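Local coordinates for type IV pilus biogenesis factor PilY1 (Pseudomonas aeruginosa, PDB 3HX6), which primes type IV pilus assembly, stabilises pili probably by opposing PilT-driven retraction, and takes part in twitching motility, apparently through calcium binding and release, and in adhesion to host cells, at residues 352-355 with 356-359; 270-273 with 274-278; 227-230 with 231-234. The protein carries 3 engineered substitutions. One frame throughout, in Å; residues are numbered along the deposited sequence.

Contact 1. Residues 352-355 with 356-359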
ATOM      1  N   TYR A 352      18.762  21.680  17.930  1.00 18.87           N
ATOM      2  CA  TYR A 352      17.898  21.468  19.081  1.00 20.19           C
ATOM      3  C   TYR A 352      18.502  20.544  20.136  1.00 20.78           C
ATOM      4  O   TYR A 352      17.799  20.140  21.061  1.00 21.72           O
ATOM      5  CB  TYR A 352      16.609  20.830  18.551  1.00 22.10           C
ATOM      6  CG  TYR A 352      15.355  21.002  19.373  1.00 22.75           C
ATOM      7  CD1 TYR A 352      14.383  20.005  19.379  1.00 22.29           C
ATOM      8  CD2 TYR A 352      15.090  22.184  20.066  1.00 23.47           C
ATOM      9  CE1 TYR A 352      13.178  20.174  20.042  1.00 23.90           C
ATOM     10  CE2 TYR A 352      13.875  22.363  20.737  1.00 22.96           C
ATOM     11  CZ  TYR A 352      12.926  21.349  20.715  1.00 23.73           C
ATOM     12  OH  TYR A 352      11.716  21.492  21.355  1.00 26.64           O
ATOM     13  N   PHE A 353      19.785  20.206  20.016  1.00 19.96           N
ATOM     14  CA  PHE A 353      20.380  19.267  20.965  1.00 22.24           C
ATOM     15  C   PHE A 353      20.754  19.783  22.343  1.00 24.52           C
ATOM     16  O   PHE A 353      20.781  19.011  23.297  1.00 26.56           O
ATOM     17  CB  PHE A 353      21.587  18.554  20.333  1.00 20.88           C
ATOM     18  CG  PHE A 353      22.778  19.437  20.103  1.00 20.85           C
ATOM     19  CD1 PHE A 353      23.841  19.439  20.996  1.00 23.45           C
ATOM     20  CD2 PHE A 353      22.851  20.248  18.980  1.00 22.21           C
ATOM     21  CE1 PHE A 353      24.962  20.234  20.773  1.00 24.68           C
ATOM     22  CE2 PHE A 353      23.962  21.045  18.746  1.00 22.64           C
ATOM     23  CZ  PHE A 353      25.023  21.039  19.645  1.00 23.96           C
ATOM     24  N   GLU A 354      21.036  21.074  22.469  1.00 24.74           N
ATOM     25  CA  GLU A 354      21.398  21.618  23.774  1.00 27.37           C
ATOM     26  C   GLU A 354      20.179  22.125  24.531  1.00 26.91           C
ATOM     27  O   GLU A 354      19.171  22.482  23.923  1.00 25.11           O
ATOM     28  CB  GLU A 354      22.416  22.743  23.605  1.00 28.53           C
ATOM     29  CG  GLU A 354      23.808  22.238  23.296  1.00 34.37           C
ATOM     30  CD  GLU A 354      24.768  23.350  22.955  1.00 38.32           C
ATOM     31  OE1 GLU A 354      25.990  23.087  22.923  1.00 39.16           O
ATOM     32  OE2 GLU A 354      24.298  24.484  22.711  1.00 41.99           O
ATOM     33  N   ASN A 355      20.270  22.155  25.858  1.00 28.10           N
ATOM     34  CA  ASN A 355      19.153  22.628  26.672  1.00 29.28           C
ATOM     35  C   ASN A 355      18.730  24.014  26.233  1.00 27.38           C
ATOM     36  O   ASN A 355      17.548  24.292  26.078  1.00 28.19           O
ATOM     37  CB  ASN A 355      19.523  22.651  28.157  1.00 31.54           C
ATOM     38  CG  ASN A 355      19.380  21.292  28.809  1.00 36.02           C
ATOM     39  OD1 ASN A 355      18.913  20.336  28.181  1.00 38.53           O
ATOM     40  ND2 ASN A 355      19.772  21.195  30.075  1.00 36.10           N
ATOM     41  N   ALA A 356      19.711  24.879  26.025  1.00 26.72           N
ATOM     42  CA  ALA A 356      19.443  26.239  25.599  1.00 27.54           C
ATOM     43  C   ALA A 356      18.577  26.283  24.336  1.00 27.80           C
ATOM     44  O   ALA A 356      17.772  27.200  24.162  1.00 27.64           O
ATOM     45  CB  ALA A 356      20.762  26.973  25.362  1.00 27.63           C
ATOM     46  N   ASP A 357      18.736  25.290  23.461  1.00 27.47           N
ATOM     47  CA  ASP A 357      17.969  25.242  22.216  1.00 28.39           C
ATOM     48  C   ASP A 357      16.482  25.015  22.458  1.00 29.06           C
ATOM     49  O   ASP A 357      15.664  25.225  21.560  1.00 30.31           O
ATOM     50  CB  ASP A 357      18.502  24.141  21.289  1.00 29.19           C
ATOM     51  CG  ASP A 357      19.976  24.311  20.967  1.00 31.06           C
ATOM     52  OD1 ASP A 357      20.402  25.463  20.747  1.00 33.03           O
ATOM     53  OD2 ASP A 357      20.707  23.295  20.921  1.00 30.28           O
ATOM     54  N   ALA A 358      16.137  24.580  23.666  1.00 29.07           N
ATOM     55  CA  ALA A 358      14.744  24.332  24.013  1.00 30.64           C
ATOM     56  C   ALA A 358      13.942  25.615  23.854  1.00 31.24           C
ATOM     57  O   ALA A 358      12.744  25.577  23.578  1.00 31.49           O
ATOM     58  CB  ALA A 358      14.641  23.824  25.442  1.00 31.50           C
ATOM     59  N   ARG A 359      14.614  26.749  24.028  1.00 33.01           N
ATOM     60  CA  ARG A 359      13.977  28.053  23.889  1.00 33.78           C
ATOM     61  C   ARG A 359      14.139  28.592  22.479  1.00 33.02           C
ATOM     62  O   ARG A 359      15.189  28.437  21.856  1.00 32.86           O
ATOM     63  CB  ARG A 359      14.562  29.060  24.880  1.00 37.06           C
ATOM     64  CG  ARG A 359      13.882  29.063  26.241  1.00 43.46           C
ATOM     65  CD  ARG A 359      14.257  30.314  27.025  1.00 48.34           C
ATOM     66  NE  ARG A 359      14.034  31.524  26.235  1.00 52.21           N
ATOM     67  CZ  ARG A 359      14.219  32.763  26.684  1.00 54.86           C
ATOM     68  NH1 ARG A 359      14.631  32.969  27.929  1.00 56.09           N
ATOM     69  NH2 ARG A 359      13.998  33.799  25.882  1.00 55.96           N
TER
HETATM   70  O   HOH W   1      11.013  23.383  22.826  1.00 30.39           O

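Contact 2. Residues 270-273 with 274-278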
ATOM      1  N   ALA A 270      25.980  16.028   3.774  1.00 12.07           N
ATOM      2  CA  ALA A 270      25.700  16.259   5.181  1.00 11.50           C
ATOM      3  C   ALA A 270      26.026  17.687   5.594  1.00 11.41           C
ATOM      4  O   ALA A 270      27.039  18.247   5.178  1.00 11.39           O
ATOM      5  CB  ALA A 270      26.510  15.266   6.039  1.00 10.73           C
ATOM      6  N   GLY A 271      25.159  18.278   6.404  1.00 11.91           N
ATOM      7  CA  GLY A 271      25.416  19.624   6.879  1.00 13.07           C
ATOM      8  C   GLY A 271      26.147  19.507   8.202  1.00 13.77           C
ATOM      9  O   GLY A 271      26.311  18.399   8.726  1.00 11.85           O
ATOM     10  N   ASP A 272      26.615  20.628   8.742  1.00 13.22           N
ATOM     11  CA  ASP A 272      27.304  20.592  10.021  1.00 11.91           C
ATOM     12  C   ASP A 272      26.811  21.733  10.916  1.00 12.95           C
ATOM     13  O   ASP A 272      25.974  22.539  10.499  1.00 11.28           O
ATOM     14  CB  ASP A 272      28.826  20.649   9.816  1.00 11.81           C
ATOM     15  CG  ASP A 272      29.305  21.970   9.234  1.00 17.44           C
ATOM     16  OD1 ASP A 272      30.477  22.019   8.787  1.00 17.45           O
ATOM     17  OD2 ASP A 272      28.530  22.954   9.224  1.00 13.11           O
ATOM     18  N   LEU A 273      27.309  21.786  12.147  1.00 12.55           N
ATOM     19  CA  LEU A 273      26.901  22.823  13.087  1.00 15.82           C
ATOM     20  C   LEU A 273      27.264  24.214  12.599  1.00 14.98           C
ATOM     21  O   LEU A 273      26.682  25.201  13.037  1.00 15.02           O
ATOM     22  CB  LEU A 273      27.542  22.585  14.459  1.00 17.50           C
ATOM     23  CG  LEU A 273      27.129  21.300  15.182  1.00 19.87           C
ATOM     24  CD1 LEU A 273      27.849  21.208  16.522  1.00 20.34           C
ATOM     25  CD2 LEU A 273      25.617  21.290  15.383  1.00 19.97           C
ATOM     26  N   GLN A 274      28.223  24.287  11.682  1.00 14.64           N
ATOM     27  CA  GLN A 274      28.663  25.571  11.147  1.00 13.25           C
ATOM     28  C   GLN A 274      27.835  26.058   9.974  1.00 13.83           C
ATOM     29  O   GLN A 274      28.047  27.165   9.476  1.00 16.49           O
ATOM     30  CB  GLN A 274      30.129  25.493  10.735  1.00 12.85           C
ATOM     31  CG  GLN A 274      31.087  25.727  11.887  1.00 12.44           C
ATOM     32  CD  GLN A 274      32.527  25.547  11.483  1.00 14.75           C
ATOM     33  OE1 GLN A 274      32.861  25.596  10.299  1.00 16.31           O
ATOM     34  NE2 GLN A 274      33.400  25.351  12.467  1.00 13.73           N
ATOM     35  N   GLY A 275      26.897  25.231   9.530  1.00 12.70           N
ATOM     36  CA  GLY A 275      26.055  25.611   8.414  1.00 11.22           C
ATOM     37  C   GLY A 275      26.607  25.215   7.062  1.00 12.75           C
ATOM     38  O   GLY A 275      26.063  25.604   6.027  1.00 14.57           O
ATOM     39  N   ASN A 276      27.693  24.451   7.049  1.00 11.97           N
ATOM     40  CA  ASN A 276      28.268  24.020   5.782  1.00 11.55           C
ATOM     41  C   ASN A 276      27.559  22.761   5.305  1.00 12.71           C
ATOM     42  O   ASN A 276      27.311  21.856   6.095  1.00 13.21           O
ATOM     43  CB  ASN A 276      29.754  23.707   5.944  1.00  9.86           C
ATOM     44  CG  ASN A 276      30.536  24.881   6.471  1.00 14.84           C
ATOM     45  OD1 ASN A 276      30.684  25.896   5.790  1.00 14.71           O
ATOM     46  ND2 ASN A 276      31.036  24.757   7.699  1.00 11.33           N
ATOM     47  N   LEU A 277      27.224  22.709   4.020  1.00 12.40           N
ATOM     48  CA  LEU A 277      26.586  21.520   3.460  1.00 13.48           C
ATOM     49  C   LEU A 277      27.710  20.832   2.690  1.00 12.71           C
ATOM     50  O   LEU A 277      28.134  21.296   1.627  1.00 12.92           O
ATOM     51  CB  LEU A 277      25.437  21.904   2.518  1.00 11.54           C
ATOM     52  CG  LEU A 277      24.447  20.812   2.076  1.00 12.04           C
ATOM     53  CD1 LEU A 277      25.169  19.730   1.285  1.00 11.59           C
ATOM     54  CD2 LEU A 277      23.753  20.219   3.295  1.00 10.94           C
ATOM     55  N   TRP A 278      28.201  19.729   3.236  1.00 11.97           N
ATOM     56  CA  TRP A 278      29.304  19.011   2.615  1.00 12.51           C
ATOM     57  C   TRP A 278      28.885  17.855   1.729  1.00 13.46           C
ATOM     58  O   TRP A 278      27.839  17.255   1.938  1.00 12.13           O
ATOM     59  CB  TRP A 278      30.231  18.432   3.689  1.00 12.55           C
ATOM     60  CG  TRP A 278      30.751  19.426   4.667  1.00 13.82           C
ATOM     61  CD1 TRP A 278      30.259  19.690   5.913  1.00 11.84           C
ATOM     62  CD2 TRP A 278      31.862  20.306   4.476  1.00 12.89           C
ATOM     63  NE1 TRP A 278      31.001  20.686   6.515  1.00 11.86           N
ATOM     64  CE2 TRP A 278      31.990  21.082   5.653  1.00 12.42           C
ATOM     65  CE3 TRP A 278      32.766  20.515   3.421  1.00 15.21           C
ATOM     66  CZ2 TRP A 278      32.986  22.054   5.806  1.00 13.32           C
ATOM     67  CZ3 TRP A 278      33.762  21.483   3.573  1.00 14.73           C
ATOM     68  CH2 TRP A 278      33.862  22.240   4.760  1.00 16.07           C
TER

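Contact 3. Residues 227-230 with 231-234. Engineered in segment 227-230: Met230 (natural residue Leu).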
ATOM      1  N   ILE A 227      32.525   6.436   8.623  1.00 14.43           N
ATOM      2  CA  ILE A 227      32.100   5.294   7.840  1.00 15.41           C
ATOM      3  C   ILE A 227      32.535   4.103   8.673  1.00 16.10           C
ATOM      4  O   ILE A 227      33.713   3.749   8.729  1.00 15.72           O
ATOM      5  CB  ILE A 227      32.760   5.296   6.455  1.00 15.59           C
ATOM      6  CG1 ILE A 227      32.288   6.534   5.681  1.00 16.01           C
ATOM      7  CG2 ILE A 227      32.393   4.024   5.697  1.00 15.77           C
ATOM      8  CD1 ILE A 227      32.865   6.669   4.283  1.00 15.48           C
ATOM      9  N   ILE A 228      31.556   3.514   9.346  1.00 16.15           N
ATOM     10  CA  ILE A 228      31.773   2.398  10.248  1.00 16.21           C
ATOM     11  C   ILE A 228      31.370   1.071   9.618  1.00 17.08           C
ATOM     12  O   ILE A 228      30.238   0.915   9.165  1.00 16.18           O
ATOM     13  CB  ILE A 228      30.953   2.623  11.531  1.00 16.64           C
ATOM     14  CG1 ILE A 228      31.251   4.029  12.077  1.00 16.59           C
ATOM     15  CG2 ILE A 228      31.272   1.545  12.562  1.00 16.23           C
ATOM     16  CD1 ILE A 228      30.313   4.484  13.175  1.00 16.46           C
ATOM     17  N   ASP A 229      32.293   0.116   9.592  1.00 15.46           N
ATOM     18  CA  ASP A 229      31.994  -1.191   9.020  1.00 15.82           C
ATOM     19  C   ASP A 229      30.829  -1.802   9.785  1.00 15.91           C
ATOM     20  O   ASP A 229      30.874  -1.929  11.012  1.00 13.79           O
ATOM     21  CB  ASP A 229      33.211  -2.118   9.115  1.00 16.49           C
ATOM     22  CG  ASP A 229      32.963  -3.469   8.463  1.00 18.38           C
ATOM     23  OD1 ASP A 229      32.757  -3.505   7.231  1.00 15.64           O
ATOM     24  OD2 ASP A 229      32.965  -4.489   9.185  1.00 17.53           O
ATOM     25  N   MET A 230      29.787  -2.182   9.057  1.00 16.84           N
ATOM     26  CA  MET A 230      28.597  -2.763   9.666  1.00 18.15           C
ATOM     27  C   MET A 230      28.905  -3.958  10.560  1.00 19.38           C
ATOM     28  O   MET A 230      28.450  -4.028  11.702  1.00 19.08           O
ATOM     29  CB  MET A 230      27.606  -3.191   8.578  1.00 20.45           C
ATOM     30  CG  MET A 230      26.224  -3.554   9.104  1.00 20.93           C
ATOM     31  SD  MET A 230      25.432  -2.158   9.963  1.00 23.05           S
ATOM     32  CE  MET A 230      25.625  -2.616  11.651  1.00 21.09           C
ATOM     33  N   GLU A 231      29.686  -4.899  10.045  1.00 20.62           N
ATOM     34  CA  GLU A 231      30.006  -6.093  10.807  1.00 23.16           C
ATOM     35  C   GLU A 231      30.900  -5.881  12.021  1.00 23.84           C
ATOM     36  O   GLU A 231      30.574  -6.315  13.128  1.00 24.29           O
ATOM     37  CB  GLU A 231      30.660  -7.136   9.895  1.00 25.52           C
ATOM     38  CG  GLU A 231      31.111  -8.397  10.621  1.00 28.02           C
ATOM     39  CD  GLU A 231      31.661  -9.450   9.677  1.00 30.78           C
ATOM     40  OE1 GLU A 231      32.523  -9.110   8.836  1.00 31.50           O
ATOM     41  OE2 GLU A 231      31.239 -10.620   9.781  1.00 33.81           O
ATOM     42  N   THR A 232      32.013  -5.196  11.807  1.00 22.88           N
ATOM     43  CA  THR A 232      33.014  -4.983  12.844  1.00 22.82           C
ATOM     44  C   THR A 232      32.899  -3.757  13.736  1.00 21.34           C
ATOM     45  O   THR A 232      33.350  -3.785  14.875  1.00 20.06           O
ATOM     46  CB  THR A 232      34.417  -4.978  12.202  1.00 23.04           C
ATOM     47  OG1 THR A 232      34.692  -6.282  11.671  1.00 27.06           O
ATOM     48  CG2 THR A 232      35.486  -4.617  13.221  1.00 29.12           C
ATOM     49  N   GLY A 233      32.308  -2.684  13.226  1.00 19.76           N
ATOM     50  CA  GLY A 233      32.213  -1.471  14.016  1.00 16.64           C
ATOM     51  C   GLY A 233      33.525  -0.714  13.889  1.00 17.27           C
ATOM     52  O   GLY A 233      33.729   0.322  14.518  1.00 16.69           O
ATOM     53  N   ALA A 234      34.434  -1.243  13.076  1.00 16.08           N
ATOM     54  CA  ALA A 234      35.715  -0.582  12.860  1.00 18.59           C
ATOM     55  C   ALA A 234      35.471   0.703  12.073  1.00 17.72           C
ATOM     56  O   ALA A 234      34.514   0.799  11.309  1.00 18.14           O
ATOM     57  CB  ALA A 234      36.657  -1.492  12.073  1.00 18.61           C
TER
HETATM   58  O   HOH W   2      30.659  -4.889   7.011  1.00 21.73           O

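Contact 1. Residues 352-355 with 356-359
Tyr352 lays one edge of its ring against the backbone of Asp357: CD2 lies 3.4 Å from Asp357 O, which sits near the ring plane, and CE2 reaches obliquely to the CA of Ala358. The side chain sets out away from 356-359, but with CG anti to the backbone N (chi1 -156°) the ring edge is brought round to that carbonyl oxygen. The phenol end is tied back by a water that meets Tyr352 OH and donates to Ala358 O, the latter at 2.9 Å. Met448 and Ile450 also pack on the ring, and His132 of helix 130-137 meets it edge-to-face.

Phe353 takes a smaller part. Asp357 OD2 hovers over one ring face, displaced toward the rim, while the ring itself meets those of Tyr216 and Phe195.

With Glu354 the organising element appears. The chain here winds into overlapping turns, part of the loop that links strands 343-348 and 367-373 in the beta-propeller domain, and Asp357 reaches back to the residue three places before it. Asp357 OD2 accepts from Glu354 N at 2.7 Å (N-H...O 151°), approached on its anti side and somewhat out of the carboxylate plane. This bond holds the side chain at one oxygen and a salt bridge from Lys351 holds it at OD1, while Asp357 N closes the turn by donating to Glu354 O at 2.9 Å. The price is two carboxylates with planes 11° apart and Glu354 OE2 only 4.2 Å from Asp357 OD2; Lys351, more distantly paired with Glu354, would probably ease that repulsion.

Asn355 carries the winding on through its carbonyl. Asn355 O receives Ala358 N at 2.8 Å, and the CB of Ala358 sits 3.0 Å from Asn355 O.

Contact 2. Residues 270-273 with 274-278
Asp272 folds its carboxylate back on Gln274 and Asn276 at the bend of a beta hairpin, a type I turn with a G1 bulge that joins strands 267-272 and 276-281, the two middle strands of a four-stranded propeller sheet. Gly275 takes the bulge position with a positive phi of 90°, and its N donates to Asp272 O at 3.0 Å, while the companion bond from Asp272 N to Asn276 O is weak.

Further from the bend, Ala270 pairs with Trp278 as an antiparallel hydrogen-bonded pair; its O receives Trp278 N at 2.7 Å and its N returns a bond to Trp278 O.

Gln274 meets the aspartate with its near end: CB packs 3.4 Å from Asp272 OD2, and its N gives that oxygen a weak bond. The extended chain then leads off to the carbonyl of Arg244.

Asp272 works from inside the bend. Its CG sits between the backbone N and the carbonyl carbon (chi1 66°), folding the carboxylate over the turn. OD2 takes Asn276 N at 2.8 Å from above the carboxylate plane. OD1, also bonded by Asn249, receives Asn276 ND2 at 3.0 Å on its syn lone pair, with the amide lying in plane with the bond; Asn276 OD1 is itself hydrogen-bonded to Ser317 OG. Trp278 NE1 completes the grip on this buried group, donating almost straight to Asp272 OD1 at 2.7 Å, in the indole plane but above that of the carboxylate.

Contact 3. Residues 227-230 with 231-234
Asp229 and Thr232 meet inside a tight beta hairpin, the link between strand 223-229 and its neighbour 235-241, an outermost strand of this four-stranded propeller sheet. The chain closes on itself through Gly233 N, which donates to Asp229 O at 2.7 Å, four residues back, and through Asp229 N, which donates to Ala234 O at 2.9 Å. Gly233 makes the return possible with a positive phi, where a side chain would jam against the preceding carbonyl.

The Asp229 side chain points into the loop. Its CB lies 3.9 Å from Ala234 O, the same oxygen that holds its backbone N. CG, anti to that N at chi1 -177°, is thereby swung over the loop, where the nitrogens of Glu231 and Thr232 both stand near. At the tip the two oxygens divide the work. OD1 is served by a water that donates to it and accepts from Glu231 N at 3.2 Å, bridging the carboxylate to the backbone of Glu231. OD2 turns to Thr232 instead, with Thr232 CB 3.4 Å from Asp229 OD2.

Beside these polar contacts, Ile228 sets its CG2 methyl against Gly233 O at 3.4 Å, and its CA makes a CA-H...O contact with Ala234 O. The engineered Met230 packs its bent chain on Trp208, Val210 and Leu180, and its carbonyl accepts from Trp181 NE1. The bond from Thr232 N reaches Asp229 OD2 at 2.9 Å (N-H...O 161°), entering on the anti side of the carboxylate with the donor 26° out of its plane.

Overall arrangement
In all three contacts an aspartate side chain accepts at least one backbone N-H within a short bend of the beta-propeller domain, yet their settings differ. Contact 2 is the most deeply placed, about 13 Å from the centre of the chain, and its carboxylate also takes side-chain donors from within the contact, Asn276 and Trp278. Contacts 1 and 3, at about 20 and 21 Å, mix buried with exposed residues, and in each a water helps bridge the two segments. Contacts 2 and 3 each join adjacent strands of one sheet, a different sheet in each case, whereas contact 1 belongs to a longer loop. Contacts 1 and 2 touch directly, Phe353 CE2 lying 3.8 Å from Leu273 CD2; contact 3 stands apart.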